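Local coordinates for dihydrodipicolinate synthase (Rhodopseudomonas palustris, PDB 3DZ1), which probably acts as a 4-hydroxy-tetrahydrodipicolinate synthase of the DapA family, a pyruvate-using TIM-barrel lyase linked to lysine biosynthesis, at residues Asp28-Arg33 / Gly273-Ser278; Thr18-Asp23 / Ala279-Gly284; Arg69-Ala74 / Ala101-Val106. All coordinates share one frame; numbering follows the deposited sequence.

Interaction 1 of 3, residues Asp28-Arg33 / Gly273-Ser278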
loop_
_atom_site.group_PDB
_atom_site.type_symbol
_atom_site.label_atom_id
_atom_site.label_comp_id
_atom_site.label_asym_id
_atom_site.label_seq_id
_atom_site.Cartn_x
_atom_site.Cartn_y
_atom_site.Cartn_z
ATOM N N ASP A 28 0.808 12.181 35.545
ATOM C CA ASP A 28 1.579 11.218 36.335
ATOM C C ASP A 28 0.803 10.508 37.436
ATOM O O ASP A 28 1.087 9.351 37.758
ATOM C CB ASP A 28 2.809 11.897 36.941
ATOM C CG ASP A 28 3.852 12.241 35.899
ATOM O OD1 ASP A 28 4.263 11.334 35.148
ATOM O OD2 ASP A 28 4.264 13.417 35.833
ATOM N N VAL A 29 -0.163 11.203 38.023
ATOM C CA VAL A 29 -0.978 10.621 39.076
ATOM C C VAL A 29 -1.716 9.404 38.516
ATOM O O VAL A 29 -1.814 8.366 39.172
ATOM C CB VAL A 29 -2.009 11.643 39.601
ATOM C CG1 VAL A 29 -2.836 11.029 40.710
ATOM C CG2 VAL A 29 -1.292 12.890 40.098
ATOM N N SER A 30 -2.235 9.547 37.299
ATOM C CA SER A 30 -2.965 8.467 36.641
ATOM C C SER A 30 -2.041 7.330 36.219
ATOM O O SER A 30 -2.453 6.169 36.191
ATOM C CB SER A 30 -3.727 9.005 35.430
ATOM O OG SER A 30 -4.871 9.732 35.850
ATOM N N ILE A 31 -0.797 7.653 35.882
ATOM C CA ILE A 31 0.149 6.608 35.509
ATOM C C ILE A 31 0.327 5.684 36.714
ATOM O O ILE A 31 0.318 4.463 36.573
ATOM C CB ILE A 31 1.518 7.196 35.093
ATOM C CG1 ILE A 31 1.387 7.880 33.729
ATOM C CG2 ILE A 31 2.572 6.093 35.036
ATOM C CD1 ILE A 31 2.648 8.569 33.254
ATOM N N ASP A 32 0.457 6.266 37.904
ATOM C CA ASP A 32 0.627 5.464 39.113
ATOM C C ASP A 32 -0.649 4.683 39.422
ATOM O O ASP A 32 -0.599 3.517 39.807
ATOM C CB ASP A 32 0.975 6.346 40.320
ATOM C CG ASP A 32 2.230 7.175 40.108
ATOM O OD1 ASP A 32 3.185 6.683 39.470
ATOM O OD2 ASP A 32 2.265 8.323 40.601
ATOM N N ARG A 33 -1.790 5.339 39.258
ATOM C CA ARG A 33 -3.082 4.721 39.518
ATOM C C ARG A 33 -3.307 3.525 38.588
ATOM O O ARG A 33 -3.783 2.468 39.017
ATOM C CB ARG A 33 -4.184 5.761 39.328
ATOM C CG ARG A 33 -5.569 5.316 39.737
ATOM C CD ARG A 33 -6.547 6.441 39.466
ATOM N NE ARG A 33 -6.180 7.652 40.189
ATOM C CZ ARG A 33 -6.217 8.876 39.672
ATOM N NH1 ARG A 33 -6.600 9.067 38.416
ATOM N NH2 ARG A 33 -5.877 9.917 40.420
ATOM N N GLY A 273 -12.466 5.159 36.985
ATOM C CA GLY A 273 -11.717 5.896 37.988
ATOM C C GLY A 273 -10.205 5.770 37.922
ATOM O O GLY A 273 -9.517 6.163 38.865
ATOM N N LEU A 274 -9.685 5.238 36.817
ATOM C CA LEU A 274 -8.245 5.057 36.659
ATOM C C LEU A 274 -7.573 6.261 36.004
ATOM O O LEU A 274 -6.414 6.561 36.289
ATOM C CB LEU A 274 -7.964 3.785 35.849
ATOM C CG LEU A 274 -8.558 2.514 36.470
ATOM C CD1 LEU A 274 -8.355 1.330 35.542
ATOM C CD2 LEU A 274 -7.912 2.261 37.825
ATOM N N LEU A 275 -8.293 6.942 35.121
ATOM C CA LEU A 275 -7.754 8.131 34.464
ATOM C C LEU A 275 -8.544 9.355 34.929
ATOM O O LEU A 275 -9.757 9.272 35.121
ATOM C CB LEU A 275 -7.869 8.018 32.936
ATOM C CG LEU A 275 -7.082 6.929 32.203
ATOM C CD1 LEU A 275 -7.295 7.076 30.694
ATOM C CD2 LEU A 275 -5.609 7.044 32.540
ATOM N N SER A 276 -7.853 10.478 35.121
ATOM C CA SER A 276 -8.499 11.724 35.527
ATOM C C SER A 276 -9.209 12.300 34.313
ATOM O O SER A 276 -10.294 12.874 34.422
ATOM C CB SER A 276 -7.465 12.745 36.019
ATOM O OG SER A 276 -6.881 12.340 37.239
ATOM N N SER A 277 -8.572 12.146 33.154
ATOM C CA SER A 277 -9.113 12.630 31.893
ATOM C C SER A 277 -8.939 11.581 30.803
ATOM O O SER A 277 -7.983 10.806 30.823
ATOM C CB SER A 277 -8.403 13.916 31.467
ATOM O OG SER A 277 -8.779 14.283 30.148
ATOM N N SER A 278 -9.868 11.570 29.853
ATOM C CA SER A 278 -9.835 10.626 28.741
ATOM C C SER A 278 -9.149 11.259 27.535
ATOM O O SER A 278 -9.145 10.699 26.445
ATOM C CB SER A 278 -11.259 10.222 28.359
ATOM O OG SER A 278 -12.021 11.361 27.991
#

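Interaction 2 of 3, residues Thr18-Asp23 / Ala279-Gly284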
loop_
_atom_site.group_PDB
_atom_site.type_symbol
_atom_site.label_atom_id
_atom_site.label_comp_id
_atom_site.label_asym_id
_atom_site.label_seq_id
_atom_site.Cartn_x
_atom_site.Cartn_y
_atom_site.Cartn_z
ATOM N N THR A 18 -0.998 6.338 27.544
ATOM C CA THR A 18 -0.274 7.387 28.248
ATOM C C THR A 18 -1.347 8.369 28.703
ATOM O O THR A 18 -2.016 8.986 27.876
ATOM C CB THR A 18 0.742 8.094 27.326
ATOM O OG1 THR A 18 1.774 7.169 26.968
ATOM C CG2 THR A 18 1.371 9.294 28.028
ATOM N N PRO A 19 -1.549 8.501 30.025
ATOM C CA PRO A 19 -2.556 9.408 30.588
ATOM C C PRO A 19 -2.239 10.882 30.354
ATOM O O PRO A 19 -1.149 11.341 30.683
ATOM C CB PRO A 19 -2.541 9.066 32.082
ATOM C CG PRO A 19 -2.013 7.669 32.126
ATOM C CD PRO A 19 -0.920 7.709 31.095
ATOM N N PHE A 20 -3.199 11.611 29.792
ATOM C CA PHE A 20 -3.041 13.042 29.532
ATOM C C PHE A 20 -4.192 13.823 30.153
ATOM O O PHE A 20 -5.285 13.291 30.360
ATOM C CB PHE A 20 -3.082 13.356 28.032
ATOM C CG PHE A 20 -1.958 12.767 27.238
ATOM C CD1 PHE A 20 -0.638 13.120 27.498
ATOM C CD2 PHE A 20 -2.225 11.893 26.190
ATOM C CE1 PHE A 20 0.398 12.613 26.720
ATOM C CE2 PHE A 20 -1.197 11.381 25.409
ATOM C CZ PHE A 20 0.117 11.744 25.674
ATOM N N HIS A 21 -3.938 15.090 30.447
ATOM C CA HIS A 21 -4.983 15.962 30.950
ATOM C C HIS A 21 -5.465 16.638 29.667
ATOM O O HIS A 21 -4.913 16.394 28.595
ATOM C CB HIS A 21 -4.419 16.985 31.938
ATOM C CG HIS A 21 -4.068 16.401 33.272
ATOM N ND1 HIS A 21 -4.993 15.762 34.071
ATOM C CD2 HIS A 21 -2.897 16.365 33.952
ATOM C CE1 HIS A 21 -4.407 15.360 35.185
ATOM N NE2 HIS A 21 -3.136 15.715 35.138
ATOM N N ASP A 22 -6.478 17.485 29.760
ATOM C CA ASP A 22 -7.015 18.146 28.576
ATOM C C ASP A 22 -6.032 19.062 27.839
ATOM O O ASP A 22 -6.092 19.188 26.614
ATOM C CB ASP A 22 -8.273 18.908 28.974
ATOM C CG ASP A 22 -9.277 18.017 29.688
ATOM O OD1 ASP A 22 -9.945 17.205 29.010
ATOM O OD2 ASP A 22 -9.380 18.118 30.929
ATOM N N ASP A 23 -5.122 19.690 28.577
ATOM C CA ASP A 23 -4.136 20.572 27.961
ATOM C C ASP A 23 -3.067 19.751 27.236
ATOM O O ASP A 23 -2.192 20.301 26.561
ATOM C CB ASP A 23 -3.481 21.457 29.027
ATOM C CG ASP A 23 -2.967 20.660 30.211
ATOM O OD1 ASP A 23 -2.346 19.603 29.987
ATOM O OD2 ASP A 23 -3.173 21.090 31.366
ATOM N N ALA A 279 -8.557 12.426 27.748
ATOM C CA ALA A 279 -7.886 13.165 26.686
ATOM C C ALA A 279 -6.734 12.448 25.980
ATOM O O ALA A 279 -6.008 11.648 26.577
ATOM C CB ALA A 279 -7.388 14.501 27.237
ATOM N N GLN A 280 -6.599 12.749 24.692
ATOM C CA GLN A 280 -5.526 12.226 23.852
ATOM C C GLN A 280 -4.878 13.477 23.278
ATOM O O GLN A 280 -5.455 14.563 23.347
ATOM C CB GLN A 280 -6.066 11.416 22.677
ATOM C CG GLN A 280 -7.090 10.367 23.008
ATOM C CD GLN A 280 -7.713 9.784 21.758
ATOM O OE1 GLN A 280 -8.799 9.214 21.804
ATOM N NE2 GLN A 280 -7.021 9.918 20.630
ATOM N N ARG A 281 -3.687 13.336 22.713
ATOM C CA ARG A 281 -3.024 14.473 22.097
ATOM C C ARG A 281 -3.385 14.451 20.616
ATOM O O ARG A 281 -3.759 13.407 20.083
ATOM C CB ARG A 281 -1.509 14.365 22.259
ATOM C CG ARG A 281 -1.006 14.693 23.647
ATOM C CD ARG A 281 0.503 14.843 23.631
ATOM N NE ARG A 281 1.019 15.351 24.894
ATOM C CZ ARG A 281 2.300 15.611 25.121
ATOM N NH1 ARG A 281 3.195 15.408 24.165
ATOM N NH2 ARG A 281 2.686 16.073 26.302
ATOM N N LYS A 282 -3.289 15.598 19.952
ATOM C CA LYS A 282 -3.600 15.666 18.528
ATOM C C LYS A 282 -2.504 14.923 17.765
ATOM O O LYS A 282 -1.335 14.995 18.134
ATOM C CB LYS A 282 -3.639 17.120 18.053
ATOM C CG LYS A 282 -4.688 17.991 18.725
ATOM C CD LYS A 282 -4.698 19.385 18.105
ATOM C CE LYS A 282 -5.672 20.312 18.816
ATOM N NZ LYS A 282 -5.271 20.559 20.231
ATOM N N PRO A 283 -2.866 14.195 16.698
ATOM C CA PRO A 283 -4.230 14.036 16.188
ATOM C C PRO A 283 -4.992 12.947 16.947
ATOM O O PRO A 283 -4.436 11.897 17.266
ATOM C CB PRO A 283 -4.000 13.676 14.727
ATOM C CG PRO A 283 -2.772 12.821 14.809
ATOM C CD PRO A 283 -1.888 13.596 15.769
ATOM N N GLY A 284 -6.263 13.208 17.237
ATOM C CA GLY A 284 -7.079 12.243 17.956
ATOM C C GLY A 284 -8.429 12.838 18.300
ATOM O O GLY A 284 -8.510 13.970 18.783
HETATM O O HOH W 1 -5.786 10.447 29.046
#

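Interaction 3 of 3, residues Arg69-Ala74 / Ala101-Val106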
loop_
_atom_site.group_PDB
_atom_site.type_symbol
_atom_site.label_atom_id
_atom_site.label_comp_id
_atom_site.label_asym_id
_atom_site.label_seq_id
_atom_site.Cartn_x
_atom_site.Cartn_y
_atom_site.Cartn_z
ATOM N N ARG A 69 8.453 6.473 34.657
ATOM C CA ARG A 69 7.418 6.539 35.685
ATOM C C ARG A 69 6.791 5.160 35.878
ATOM O O ARG A 69 6.621 4.696 37.009
ATOM C CB ARG A 69 6.331 7.540 35.281
ATOM C CG ARG A 69 5.296 7.809 36.366
ATOM C CD ARG A 69 5.757 8.916 37.293
ATOM N NE ARG A 69 4.829 9.145 38.400
ATOM C CZ ARG A 69 4.915 10.171 39.241
ATOM N NH1 ARG A 69 5.882 11.065 39.097
ATOM N NH2 ARG A 69 4.046 10.295 40.233
ATOM N N PHE A 70 6.444 4.512 34.766
ATOM C CA PHE A 70 5.836 3.181 34.800
ATOM C C PHE A 70 6.788 2.127 35.359
ATOM O O PHE A 70 6.392 1.290 36.173
ATOM C CB PHE A 70 5.402 2.754 33.393
ATOM C CG PHE A 70 4.046 3.264 32.986
ATOM C CD1 PHE A 70 2.896 2.800 33.613
ATOM C CD2 PHE A 70 3.918 4.188 31.953
ATOM C CE1 PHE A 70 1.634 3.245 33.214
ATOM C CE2 PHE A 70 2.662 4.639 31.548
ATOM C CZ PHE A 70 1.520 4.165 32.179
ATOM N N ILE A 71 8.036 2.163 34.904
ATOM C CA ILE A 71 9.031 1.203 35.355
ATOM C C ILE A 71 9.233 1.271 36.869
ATOM O O ILE A 71 9.229 0.243 37.551
ATOM C CB ILE A 71 10.387 1.430 34.646
ATOM C CG1 ILE A 71 10.236 1.165 33.146
ATOM C CG2 ILE A 71 11.444 0.493 35.217
ATOM C CD1 ILE A 71 11.473 1.485 32.331
ATOM N N LYS A 72 9.388 2.479 37.393
ATOM C CA LYS A 72 9.606 2.660 38.823
ATOM C C LYS A 72 8.403 2.289 39.684
ATOM O O LYS A 72 8.561 1.854 40.826
ATOM C CB LYS A 72 10.014 4.108 39.105
ATOM C CG LYS A 72 11.298 4.529 38.405
ATOM C CD LYS A 72 12.463 3.647 38.818
ATOM C CE LYS A 72 13.759 4.101 38.174
ATOM N NZ LYS A 72 14.895 3.238 38.596
ATOM N N ARG A 73 7.204 2.450 39.135
ATOM C CA ARG A 73 5.982 2.151 39.875
ATOM C C ARG A 73 5.643 0.658 39.921
ATOM O O ARG A 73 5.180 0.152 40.946
ATOM C CB ARG A 73 4.807 2.924 39.268
ATOM C CG ARG A 73 3.523 2.867 40.077
ATOM C CD ARG A 73 3.622 3.734 41.317
ATOM N NE ARG A 73 2.390 3.715 42.099
ATOM C CZ ARG A 73 2.156 4.512 43.138
ATOM N NH1 ARG A 73 3.072 5.391 43.517
ATOM N NH2 ARG A 73 1.010 4.428 43.797
ATOM N N ALA A 74 5.865 -0.040 38.812
ATOM C CA ALA A 74 5.564 -1.470 38.730
ATOM C C ALA A 74 6.687 -2.333 39.303
ATOM O O ALA A 74 7.267 -3.162 38.607
ATOM C CB ALA A 74 5.295 -1.864 37.283
ATOM N N ALA A 101 16.814 1.954 33.664
ATOM C CA ALA A 101 15.756 2.370 34.579
ATOM C C ALA A 101 15.128 1.191 35.315
ATOM O O ALA A 101 14.598 1.354 36.419
ATOM C CB ALA A 101 14.685 3.137 33.818
ATOM N N GLY A 102 15.176 0.008 34.700
ATOM C CA GLY A 102 14.612 -1.175 35.330
ATOM C C GLY A 102 13.635 -1.963 34.474
ATOM O O GLY A 102 12.949 -2.863 34.972
ATOM N N ALA A 103 13.565 -1.640 33.188
ATOM C CA ALA A 103 12.654 -2.347 32.292
ATOM C C ALA A 103 13.038 -3.820 32.179
ATOM O O ALA A 103 14.207 -4.182 32.343
ATOM C CB ALA A 103 12.666 -1.696 30.908
ATOM N N ALA A 104 12.044 -4.665 31.914
ATOM C CA ALA A 104 12.285 -6.092 31.758
ATOM C C ALA A 104 12.787 -6.370 30.339
ATOM O O ALA A 104 13.508 -7.341 30.099
ATOM C CB ALA A 104 11.008 -6.865 32.020
ATOM N N GLY A 105 12.406 -5.503 29.407
ATOM C CA GLY A 105 12.817 -5.662 28.024
ATOM C C GLY A 105 12.132 -4.643 27.136
ATOM O O GLY A 105 11.398 -3.784 27.626
ATOM N N VAL A 106 12.359 -4.738 25.829
ATOM C CA VAL A 106 11.761 -3.801 24.885
ATOM C C VAL A 106 11.029 -4.510 23.748
ATOM O O VAL A 106 11.248 -5.696 23.500
ATOM C CB VAL A 106 12.839 -2.864 24.284
ATOM C CG1 VAL A 106 13.594 -2.158 25.403
ATOM C CG2 VAL A 106 13.803 -3.659 23.410
#

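Interaction 1 of 3, residues Asp28-Arg33 / Gly273-Ser278
Hydrogen bonds and close packing join the first turns of helix 28-40 to the loop that follows helix 260-271. The backbone N-H of S276 points to S30 OG, with S276 N 3.2 Å from S30 OG and an angle of 144° at the hydrogen. S30 OG sits anti to its own carbonyl carbon (chi1 -75°), on the side that faces the loop. The same hydroxyl also bonds to D27, just before the helix.

R33 supplies the charged part. Its CG is anti to the backbone N (chi1 -172°), and a bend at chi3 swings the guanidinium along the loop. NH1 of R33 bonds to L274 O at 3.3 Å. The oxygen lies near the guanidinium plane, but the donor stands well above the carbonyl plane, off the lone pairs. A second bond from R33 NH1, to S276 OG, is straight but weak at 3.5 Å.

The rest is packing. R33 CD lies 3.0 Å from G273 O, a close fit. CD2 of L275 touches S30 CB at 4.0 Å. G273 closes helix 260-271 with a Schellman motif and a positive phi.

Three loop groups, an N-H, a carbonyl and, weakly, a hydroxyl, are thus met by two helix side chains, so polar matching is a clear part of the fit.

Interaction 2 of 3, residues Thr18-Asp23 / Ala279-Gly284
This is a loop-to-loop contact at the surface, built on an aromatic ring packed against an arginine chain. The loop after strand 11-15 meets the loop between helices 260-271 and 289-301. F20 and R281 carry it. Their side chains cross at about a right angle. R281 runs extended from CG to NE over one face of the F20 ring. CG of R281 makes a CH-pi contact, 3.7 Å from the ring centroid and almost on the ring normal. Further out, R281 NE reaches the rim, 3.3 Å from F20 CE1. The guanidinium is tilted only 20° from the ring plane. On the opposite face T18 O lies 3.3 Å above the plane, offset toward the rim. The ring is therefore held between its own loop and the arginine chain.

A279 O approaches the ring in its plane, at the edge near F20 CD2. A water also links it to the other loop. That water accepts from F20 N at 2.9 Å and lies 2.8 Å from A279 O, to which it can donate, and so bridges the two backbones. The methyl of A279 packs against the backbone of H21 and D22, with A279 CB 3.4 Å from H21 O.

The polar end of R281 is fixed elsewhere. NE bonds to G24 O and NH2 forms a salt bridge with E62. These bonds are consistent with the extended course of the chain across the ring.

Helix 260-271 lies alongside. Its K266 packs on F20 and bonds to both T18 O and A279 O, while P19 leans on helix 28-40. At the outer end, K282 and P283 pack on E129 and F88 of a second subunit.

Interaction 3 of 3, residues Arg69-Ala74 / Ala101-Val106
I71 lies in the last turn of helix 60-73 and points its CB at the start of the 101-106 segment. From CB the chain forks. The CG2 branch, anti to the backbone N, presses on the backbone: I71 CG2 is 3.4 Å from G102 C and 3.5 Å from A101 O. The CG1 branch lies beside the backbone N (chi1 -64°) and extends on to CD1 (chi2 174°). At this tip I71 CD1 meets two methyls, A103 CB at 3.7 Å and A101 CB at 3.9 Å. An alanine here would have neither CG2 nor CD1, and would probably leave the helix end less tightly packed on A101, G102 and A103.

G102 ends helix 88-101 in a Schellman motif, with phi 128°. A CB there would crowd I71 CG2. K72 adds the polar link. Its chain bends at chi2, and K72 NZ donates to A101 O at 2.9 Å, in the carbonyl plane and on a lone pair.

I71 also packs on V79 and V81 of strand 78-82. The C-terminal end of helix 60-73 thus packs on the turn that leads from helix 88-101 into strand 105-108, as adjacent outer helices do around a TIM barrel.

Interactions 1 and 2 hold the same two parts of the chain: the region from strand 11-15 into helix 28-40, and the loop between helices 260-271 and 289-301. They touch directly, through S277 with D22 and F20, and S30 with P19. Interaction 2 is a surface contact of ring, arginine chain and water. Interaction 1 is partly buried and joined by side-chain hydrogen bonds. Interaction 3 is also partly buried, but rests on one isoleucine among small residues, with a single lysine bond from the exposed K72. It joins neighbouring outer helices close in sequence. Helix 28-40 connects it to interaction 1, where D32 forms a salt bridge with R69 and I31 packs on F70.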